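Local coordinates for protein Cow rumen GH26 endo-mannanase (Metagenome, PDB 6UEH) that probably hydrolyses internal beta-1,4-mannosidic linkages of mannans such as galactomannan, using a TIM-barrel catalytic domain joined to a CBM6-type accessory domain, at residues Asn52-Lys56 with Arg106-Gly110; Asp386-Thr390 with Asn403-Glu407; Val435-Ile439 with Glu469-Tyr475. All coordinates share one frame; numbering follows the deposited sequence.

How the contacts relate
Contact 1 lies in the CBM6-type accessory domain, contacts 2 and 3 in the family 26 barrel. Asn437, in the helix of contact 3, links all three: its OD1 lies 3.0 Å from Arg106 NH1 of contact 1, probably a hydrogen bond between the domains, and its ND2 lies 2.8 Å from Leu404 O of contact 2. Contacts 2 and 3 have centres about 15 Å apart and also pack through Ala406 on Leu438. Contact 1 is about 24 Å from contact 2 between centres, with nearest atoms about 7 Å apart. Contact 2 follows the C-terminal end of a barrel strand, the side where TIM barrels carry their active sites; the calcium ion belongs to the accessory domain.

Contact 1 (Asn52-Lys56 with Arg106-Gly110)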
loop_
_atom_site.group_PDB
_atom_site.type_symbol
_atom_site.label_atom_id
_atom_site.label_comp_id
_atom_site.label_asym_id
_atom_site.label_seq_id
_atom_site.Cartn_x
_atom_site.Cartn_y
_atom_site.Cartn_z
ATOM N N ASN A 52 29.113 -11.423 9.453
ATOM C CA ASN A 52 29.125 -11.234 8.011
ATOM C C ASN A 52 28.463 -12.367 7.240
ATOM O O ASN A 52 28.578 -13.539 7.605
ATOM C CB ASN A 52 30.561 -11.061 7.516
ATOM C CG ASN A 52 30.661 -11.085 6.005
ATOM O OD1 ASN A 52 30.332 -10.105 5.333
ATOM N ND2 ASN A 52 31.111 -12.210 5.457
ATOM N N VAL A 53 27.758 -11.997 6.176
ATOM C CA VAL A 53 27.271 -12.949 5.190
ATOM C C VAL A 53 27.730 -12.496 3.811
ATOM O O VAL A 53 27.522 -11.344 3.430
ATOM C CB VAL A 53 25.736 -13.077 5.203
ATOM C CG1 VAL A 53 25.284 -14.090 4.160
ATOM C CG2 VAL A 53 25.246 -13.480 6.581
ATOM N N THR A 54 28.365 -13.397 3.070
ATOM C CA THR A 54 28.840 -13.080 1.728
ATOM C C THR A 54 28.056 -13.868 0.685
ATOM O O THR A 54 27.915 -15.088 0.798
ATOM C CB THR A 54 30.346 -13.374 1.582
ATOM O OG1 THR A 54 31.075 -12.614 2.550
ATOM C CG2 THR A 54 30.834 -13.005 0.188
ATOM N N VAL A 55 27.537 -13.168 -0.322
ATOM C CA VAL A 55 26.751 -13.809 -1.376
ATOM C C VAL A 55 27.285 -13.458 -2.764
ATOM O O VAL A 55 27.914 -12.415 -2.951
ATOM C CB VAL A 55 25.256 -13.412 -1.294
ATOM C CG1 VAL A 55 24.666 -13.829 0.042
ATOM C CG2 VAL A 55 25.083 -11.917 -1.509
ATOM N N LYS A 56 27.030 -14.333 -3.735
ATOM C CA LYS A 56 27.499 -14.124 -5.103
ATOM C C LYS A 56 26.670 -13.078 -5.843
ATOM O O LYS A 56 27.191 -12.335 -6.679
ATOM C CB LYS A 56 27.477 -15.437 -5.893
ATOM C CG LYS A 56 28.404 -16.520 -5.362
ATOM C CD LYS A 56 28.620 -17.613 -6.409
ATOM C CE LYS A 56 29.431 -18.774 -5.850
ATOM N NZ LYS A 56 29.799 -19.758 -6.910
ATOM N N ARG A 106 17.100 -7.844 1.830
ATOM C CA ARG A 106 18.010 -7.955 0.703
ATOM C C ARG A 106 19.464 -8.032 1.147
ATOM O O ARG A 106 19.941 -7.188 1.908
ATOM C CB ARG A 106 17.805 -6.769 -0.243
ATOM C CG ARG A 106 18.681 -6.759 -1.480
ATOM C CD ARG A 106 18.177 -5.693 -2.444
ATOM N NE ARG A 106 19.059 -5.490 -3.589
ATOM C CZ ARG A 106 18.753 -4.719 -4.628
ATOM N NH1 ARG A 106 17.587 -4.086 -4.661
ATOM N NH2 ARG A 106 19.610 -4.581 -5.631
ATOM N N LEU A 107 20.155 -9.068 0.688
ATOM C CA LEU A 107 21.606 -9.112 0.770
ATOM C C LEU A 107 22.156 -8.786 -0.608
ATOM O O LEU A 107 21.642 -9.266 -1.619
ATOM C CB LEU A 107 22.108 -10.476 1.240
ATOM C CG LEU A 107 21.724 -10.919 2.652
ATOM C CD1 LEU A 107 22.474 -12.186 3.016
ATOM C CD2 LEU A 107 21.998 -9.822 3.662
ATOM N N ASN A 108 23.196 -7.964 -0.651
ATOM C CA ASN A 108 23.762 -7.553 -1.924
ATOM C C ASN A 108 25.087 -8.245 -2.216
ATOM O O ASN A 108 25.767 -8.714 -1.300
ATOM C CB ASN A 108 23.924 -6.034 -1.949
ATOM C CG ASN A 108 22.589 -5.313 -2.013
ATOM O OD1 ASN A 108 21.735 -5.644 -2.836
ATOM N ND2 ASN A 108 22.392 -4.343 -1.130
ATOM N N LYS A 109 25.426 -8.317 -3.502
ATOM C CA LYS A 109 26.646 -8.963 -3.980
ATOM C C LYS A 109 27.872 -8.597 -3.147
ATOM O O LYS A 109 28.178 -7.419 -2.956
ATOM C CB LYS A 109 26.886 -8.596 -5.446
ATOM C CG LYS A 109 28.107 -9.250 -6.064
ATOM C CD LYS A 109 28.237 -8.876 -7.532
ATOM C CE LYS A 109 29.383 -9.622 -8.195
ATOM N NZ LYS A 109 29.189 -11.098 -8.144
ATOM N N GLY A 110 28.560 -9.614 -2.639
ATOM C CA GLY A 110 29.722 -9.398 -1.800
ATOM C C GLY A 110 29.407 -9.499 -0.319
ATOM O O GLY A 110 28.492 -10.215 0.087
#
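Val55 and Gly110 form an antiparallel hydrogen-bonded pair in the CBM6-type beta-sandwich, where strand 49-55, outermost in its sheet, runs beside the start of strand 110-117. Val55 N gives its hydrogen to Gly110 O at 3.1 Å, and Gly110 N answers to Val55 O at 2.9 Å. Gly110 has phi 98° and psi -151°, angles at which a side chain would collide with Lys109 O. Residues 108-109 make the turn by which the chain leaves strand 97-107, in the other sheet, and enters 110-117.

The two sheets also meet through Leu107. Its CD1 is the branch that does the touching, lying 3.6 Å from Val53 CG1, with Val55 CG1 a little further off; the leucine crosses both valines at about a right angle. Val53 presents CG1 because that methyl stands anti to the backbone N. Tyr61 and Phe63 pack on Leu107 from strand 59-69. Val55 CG2 instead presses on the turn, 3.3 Å from Asn108 O.

At the exposed end Lys109 lays its chain alongside the carbonyl of Lys56, then bends at its last torsion (chi4 61°), which brings NZ into the carbonyl plane, 2.8 Å from Lys56 O.

Contact 2 (Asp386-Thr390 with Asn403-Glu407)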
loop_
_atom_site.group_PDB
_atom_site.type_symbol
_atom_site.label_atom_id
_atom_site.label_comp_id
_atom_site.label_asym_id
_atom_site.label_seq_id
_atom_site.Cartn_x
_atom_site.Cartn_y
_atom_site.Cartn_z
ATOM N N ASP A 386 -0.758 4.318 -1.318
ATOM C CA ASP A 386 -0.384 5.534 -2.023
ATOM C C ASP A 386 0.998 5.984 -1.571
ATOM O O ASP A 386 1.167 6.506 -0.466
ATOM C CB ASP A 386 -1.431 6.625 -1.798
ATOM C CG ASP A 386 -2.742 6.314 -2.496
ATOM O OD1 ASP A 386 -2.923 5.166 -2.956
ATOM O OD2 ASP A 386 -3.594 7.215 -2.593
ATOM N N LYS A 387 1.984 5.765 -2.435
ATOM C CA LYS A 387 3.387 5.937 -2.076
ATOM C C LYS A 387 3.979 7.234 -2.607
ATOM O O LYS A 387 4.372 7.319 -3.771
ATOM C CB LYS A 387 4.210 4.757 -2.591
ATOM C CG LYS A 387 5.691 4.843 -2.251
ATOM C CD LYS A 387 6.524 4.006 -3.203
ATOM C CE LYS A 387 6.412 4.527 -4.626
ATOM N NZ LYS A 387 6.886 5.939 -4.738
ATOM N N TYR A 388 4.053 8.241 -1.747
ATOM C CA TYR A 388 4.708 9.490 -2.101
ATOM C C TYR A 388 5.951 9.662 -1.240
ATOM O O TYR A 388 5.872 10.140 -0.112
ATOM C CB TYR A 388 3.750 10.669 -1.931
ATOM C CG TYR A 388 2.623 10.675 -2.941
ATOM C CD1 TYR A 388 2.783 11.283 -4.179
ATOM C CD2 TYR A 388 1.403 10.072 -2.659
ATOM C CE1 TYR A 388 1.761 11.297 -5.109
ATOM C CE2 TYR A 388 0.371 10.080 -3.587
ATOM C CZ TYR A 388 0.558 10.693 -4.812
ATOM O OH TYR A 388 -0.458 10.710 -5.743
ATOM N N ASN A 389 7.098 9.254 -1.774
ATOM C CA ASN A 389 8.323 9.234 -0.988
ATOM C C ASN A 389 9.482 10.003 -1.614
ATOM O O ASN A 389 10.642 9.685 -1.362
ATOM C CB ASN A 389 8.754 7.784 -0.727
ATOM C CG ASN A 389 8.909 6.972 -2.006
ATOM O OD1 ASN A 389 8.724 7.480 -3.112
ATOM N ND2 ASN A 389 9.259 5.701 -1.854
ATOM N N THR A 390 9.178 11.016 -2.421
ATOM C CA THR A 390 10.234 11.849 -2.993
ATOM C C THR A 390 10.517 13.063 -2.120
ATOM O O THR A 390 11.573 13.682 -2.228
ATOM C CB THR A 390 9.887 12.335 -4.411
ATOM O OG1 THR A 390 8.650 13.061 -4.383
ATOM C CG2 THR A 390 9.766 11.157 -5.363
ATOM N N ASN A 403 12.697 8.499 -6.387
ATOM C CA ASN A 403 12.901 7.502 -5.351
ATOM C C ASN A 403 12.569 6.129 -5.925
ATOM O O ASN A 403 11.401 5.786 -6.086
ATOM C CB ASN A 403 12.033 7.807 -4.124
ATOM C CG ASN A 403 12.353 6.911 -2.939
ATOM O OD1 ASN A 403 12.888 5.815 -3.101
ATOM N ND2 ASN A 403 12.028 7.379 -1.738
ATOM N N LEU A 404 13.600 5.348 -6.231
ATOM C CA LEU A 404 13.415 4.063 -6.899
ATOM C C LEU A 404 13.205 2.897 -5.928
ATOM O O LEU A 404 13.153 1.740 -6.347
ATOM C CB LEU A 404 14.612 3.776 -7.808
ATOM C CG LEU A 404 14.834 4.795 -8.929
ATOM C CD1 LEU A 404 16.028 4.400 -9.786
ATOM C CD2 LEU A 404 13.583 4.933 -9.785
ATOM N N ASP A 405 13.081 3.213 -4.640
ATOM C CA ASP A 405 12.893 2.212 -3.589
ATOM C C ASP A 405 11.629 1.386 -3.817
ATOM O O ASP A 405 10.571 1.928 -4.128
ATOM C CB ASP A 405 12.832 2.899 -2.217
ATOM C CG ASP A 405 13.104 1.950 -1.061
ATOM O OD1 ASP A 405 12.677 0.778 -1.113
ATOM O OD2 ASP A 405 13.748 2.392 -0.083
ATOM N N ALA A 406 11.744 0.071 -3.659
ATOM C CA ALA A 406 10.602 -0.818 -3.856
ATOM C C ALA A 406 9.649 -0.789 -2.660
ATOM O O ALA A 406 8.523 -1.282 -2.748
ATOM C CB ALA A 406 11.078 -2.239 -4.117
ATOM N N GLU A 407 10.111 -0.206 -1.555
ATOM C CA GLU A 407 9.361 -0.150 -0.297
ATOM C C GLU A 407 8.813 -1.525 0.084
ATOM O O GLU A 407 7.668 -1.660 0.507
ATOM C CB GLU A 407 8.222 0.873 -0.382
ATOM C CG GLU A 407 8.676 2.318 -0.612
ATOM C CD GLU A 407 9.299 2.966 0.622
ATOM O OE1 GLU A 407 9.467 2.283 1.657
ATOM O OE2 GLU A 407 9.621 4.172 0.556
HETATM O O HOH W 1 9.716 4.384 -4.564
#
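Asn389 meets Asn403 and Glu407 where the end of barrel strand 382-387 faces the loop leading to helix 408-417, and most of what crosses is hydrogen bonding. The CG of Asn389 sits between the backbone N and carbonyl carbon (chi1 55°), which turns the amide toward the loop. One N-H of ND2 runs to Glu407 OE2 at 2.9 Å, within the amide plane and on the anti lone pair of the carboxylate. Separately, Asn403 ND2 donates to the backbone O of Asn389 at 2.7 Å; the bond is nearly straight at hydrogen, but the donor stands above the carbonyl plane. Lys387 NZ curls back to Asn389 OD1 at 2.9 Å, also from above the carbonyl plane, and is held as well by Ser431 O.

By stacking, the amides of Asn389 and Asn403 lie face against face, their planes 13° apart. This places the two ND2 atoms 3.2 Å apart, as two donors that share no bond. The apolar part is small: Lys387 CD rests on Glu407 CG at 3.8 Å.

One water bridges the rest, accepting from Asn389 ND2 at 3.0 Å and weakly from Lys387 NZ, while donating to Asn403 O and Asp405 O. Two successive Asx turns shape the loop: Asn403 OD1 takes Asp405 N, and Asp405 OD1 takes Glu407 N, the N-cap residue of helix 408-417.

A leucine in place of Asn389 would probably leave Glu407 OE2 without this donor, the water with just the weak one from Lys387 NZ, and Lys387 NZ short of one acceptor. Since ND2 serves both the carboxylate and the water while OD1 takes the lysine, the orientation of the Asn389 amide is fixed, and it bridges Lys387 NZ and the Glu407 carboxylate, whose charged atoms do not meet.

Contact 3 (Val435-Ile439 with Glu469-Tyr475); sequences VDNLI and EIYTSDY
The first turn of helix 435-441 abuts the last turn of helix 464-471, with Val435 CA 5.5 Å from Ile470 CA. The Val435 and Ile470 side chains run antiparallel alongside one another, Val435 CB lying 3.8 Å from Ile470 CG1. With Val435 CG1 between the backbone N and the carbonyl carbon (chi1 68°), CG2 is left anti to N and reaches Ser473 OG at 3.6 Å. The Leu438 and Ile470 side chains cross at roughly a right angle, touching through their CD1 atoms.

Both helices belong to the TIM barrel: one follows strand 423-429, the other precedes strand 476-477, so the packing joins elements flanking the two end strands of the sheet, between which the barrel probably closes. Tyr475, whose backbone is bonded to Ile169 of strand 169-174, carries most of the remaining contact. Ile439 CG1 covers one face of its ring in a CH-pi contact, 4.0 Å from the centroid, while Leu438 CB comes obliquely to CE2. An ST turn sets the residue up, Ser473 OG accepting from Tyr475 N at 3.1 Å. A water donates to Tyr475 OH, 2.8 Å away, and to Leu438 O. Asp436 OD2 and Glu469 OE2 lie 3.5 Å apart, like charges close together on exposed residues.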
loop_
_atom_site.group_PDB
_atom_site.type_symbol
_atom_site.label_atom_id
_atom_site.label_comp_id
_atom_site.label_asym_id
_atom_site.label_seq_id
_atom_site.Cartn_x
_atom_site.Cartn_y
_atom_site.Cartn_z
ATOM N N VAL A 435 12.464 -1.060 -11.513
ATOM C CA VAL A 435 11.963 -2.374 -11.885
ATOM C C VAL A 435 12.884 -3.479 -11.360
ATOM O O VAL A 435 12.421 -4.563 -11.008
ATOM C CB VAL A 435 11.783 -2.497 -13.420
ATOM C CG1 VAL A 435 13.126 -2.481 -14.145
ATOM C CG2 VAL A 435 10.991 -3.749 -13.765
ATOM N N ASP A 436 14.180 -3.193 -11.279
ATOM C CA ASP A 436 15.136 -4.161 -10.757
ATOM C C ASP A 436 14.923 -4.375 -9.263
ATOM O O ASP A 436 15.033 -5.494 -8.771
ATOM C CB ASP A 436 16.571 -3.707 -11.030
ATOM C CG ASP A 436 16.905 -3.694 -12.510
ATOM O OD1 ASP A 436 16.400 -4.573 -13.243
ATOM O OD2 ASP A 436 17.671 -2.807 -12.942
ATOM N N ASN A 437 14.607 -3.300 -8.547
ATOM C CA ASN A 437 14.329 -3.405 -7.120
ATOM C C ASN A 437 13.073 -4.230 -6.856
ATOM O O ASN A 437 13.023 -5.008 -5.904
ATOM C CB ASN A 437 14.190 -2.018 -6.493
ATOM C CG ASN A 437 15.510 -1.272 -6.428
ATOM O OD1 ASN A 437 16.577 -1.882 -6.360
ATOM N ND2 ASN A 437 15.444 0.055 -6.444
ATOM N N LEU A 438 12.063 -4.055 -7.704
ATOM C CA LEU A 438 10.814 -4.802 -7.583
ATOM C C LEU A 438 11.040 -6.300 -7.757
ATOM O O LEU A 438 10.494 -7.116 -7.011
ATOM C CB LEU A 438 9.789 -4.311 -8.611
ATOM C CG LEU A 438 9.243 -2.891 -8.450
ATOM C CD1 LEU A 438 8.320 -2.543 -9.604
ATOM C CD2 LEU A 438 8.516 -2.743 -7.121
ATOM N N ILE A 439 11.846 -6.653 -8.750
ATOM C CA ILE A 439 12.084 -8.051 -9.088
ATOM C C ILE A 439 12.979 -8.741 -8.059
ATOM O O ILE A 439 12.649 -9.814 -7.555
ATOM C CB ILE A 439 12.714 -8.178 -10.489
ATOM C CG1 ILE A 439 11.747 -7.635 -11.549
ATOM C CG2 ILE A 439 13.078 -9.628 -10.780
ATOM C CD1 ILE A 439 12.343 -7.520 -12.933
ATOM N N GLU A 469 12.710 1.880 -19.155
ATOM C CA GLU A 469 13.189 0.584 -18.694
ATOM C C GLU A 469 12.061 -0.279 -18.134
ATOM O O GLU A 469 11.954 -1.457 -18.473
ATOM C CB GLU A 469 14.287 0.749 -17.641
ATOM C CG GLU A 469 14.889 -0.575 -17.206
ATOM C CD GLU A 469 16.167 -0.416 -16.405
ATOM O OE1 GLU A 469 16.543 0.734 -16.088
ATOM O OE2 GLU A 469 16.797 -1.451 -16.096
ATOM N N ILE A 470 11.212 0.292 -17.285
ATOM C CA ILE A 470 10.157 -0.516 -16.683
ATOM C C ILE A 470 9.023 -0.769 -17.676
ATOM O O ILE A 470 8.488 -1.869 -17.726
ATOM C CB ILE A 470 9.596 0.120 -15.380
ATOM C CG1 ILE A 470 8.611 -0.841 -14.706
ATOM C CG2 ILE A 470 8.953 1.480 -15.645
ATOM C CD1 ILE A 470 8.308 -0.502 -13.262
ATOM N N TYR A 471 8.683 0.222 -18.493
ATOM C CA TYR A 471 7.584 0.055 -19.440
ATOM C C TYR A 471 7.900 -0.964 -20.537
ATOM O O TYR A 471 6.990 -1.581 -21.092
ATOM C CB TYR A 471 7.207 1.399 -20.067
ATOM C CG TYR A 471 6.010 2.048 -19.410
ATOM C CD1 TYR A 471 4.718 1.735 -19.819
ATOM C CD2 TYR A 471 6.167 2.964 -18.377
ATOM C CE1 TYR A 471 3.615 2.319 -19.222
ATOM C CE2 TYR A 471 5.068 3.556 -17.770
ATOM C CZ TYR A 471 3.796 3.227 -18.198
ATOM O OH TYR A 471 2.699 3.808 -17.605
ATOM N N THR A 472 9.181 -1.148 -20.847
ATOM C CA THR A 472 9.567 -2.131 -21.859
ATOM C C THR A 472 10.086 -3.415 -21.220
ATOM O O THR A 472 10.616 -4.292 -21.906
ATOM C CB THR A 472 10.642 -1.582 -22.817
ATOM O OG1 THR A 472 11.875 -1.396 -22.109
ATOM C CG2 THR A 472 10.193 -0.259 -23.422
ATOM N N SER A 473 9.928 -3.520 -19.905
ATOM C CA SER A 473 10.355 -4.704 -19.169
ATOM C C SER A 473 9.348 -5.843 -19.300
ATOM O O SER A 473 8.143 -5.607 -19.367
ATOM C CB SER A 473 10.562 -4.365 -17.693
ATOM O OG SER A 473 10.807 -5.535 -16.934
ATOM N N ASP A 474 9.847 -7.078 -19.330
ATOM C CA ASP A 474 8.977 -8.250 -19.371
ATOM C C ASP A 474 8.125 -8.338 -18.112
ATOM O O ASP A 474 7.029 -8.898 -18.126
ATOM C CB ASP A 474 9.797 -9.532 -19.532
ATOM C CG ASP A 474 10.408 -9.666 -20.912
ATOM O OD1 ASP A 474 9.851 -9.088 -21.868
ATOM O OD2 ASP A 474 11.442 -10.354 -21.040
ATOM N N TYR A 475 8.640 -7.772 -17.025
ATOM C CA TYR A 475 7.956 -7.810 -15.740
ATOM C C TYR A 475 6.741 -6.879 -15.709
ATOM O O TYR A 475 5.861 -7.022 -14.863
ATOM C CB TYR A 475 8.935 -7.447 -14.618
ATOM C CG TYR A 475 8.343 -7.538 -13.229
ATOM C CD1 TYR A 475 8.097 -8.770 -12.636
ATOM C CD2 TYR A 475 8.034 -6.390 -12.508
ATOM C CE1 TYR A 475 7.553 -8.859 -11.369
ATOM C CE2 TYR A 475 7.491 -6.469 -11.236
ATOM C CZ TYR A 475 7.252 -7.705 -10.673
ATOM O OH TYR A 475 6.712 -7.789 -9.409
HETATM O O HOH W 2 8.326 -9.148 -7.634
#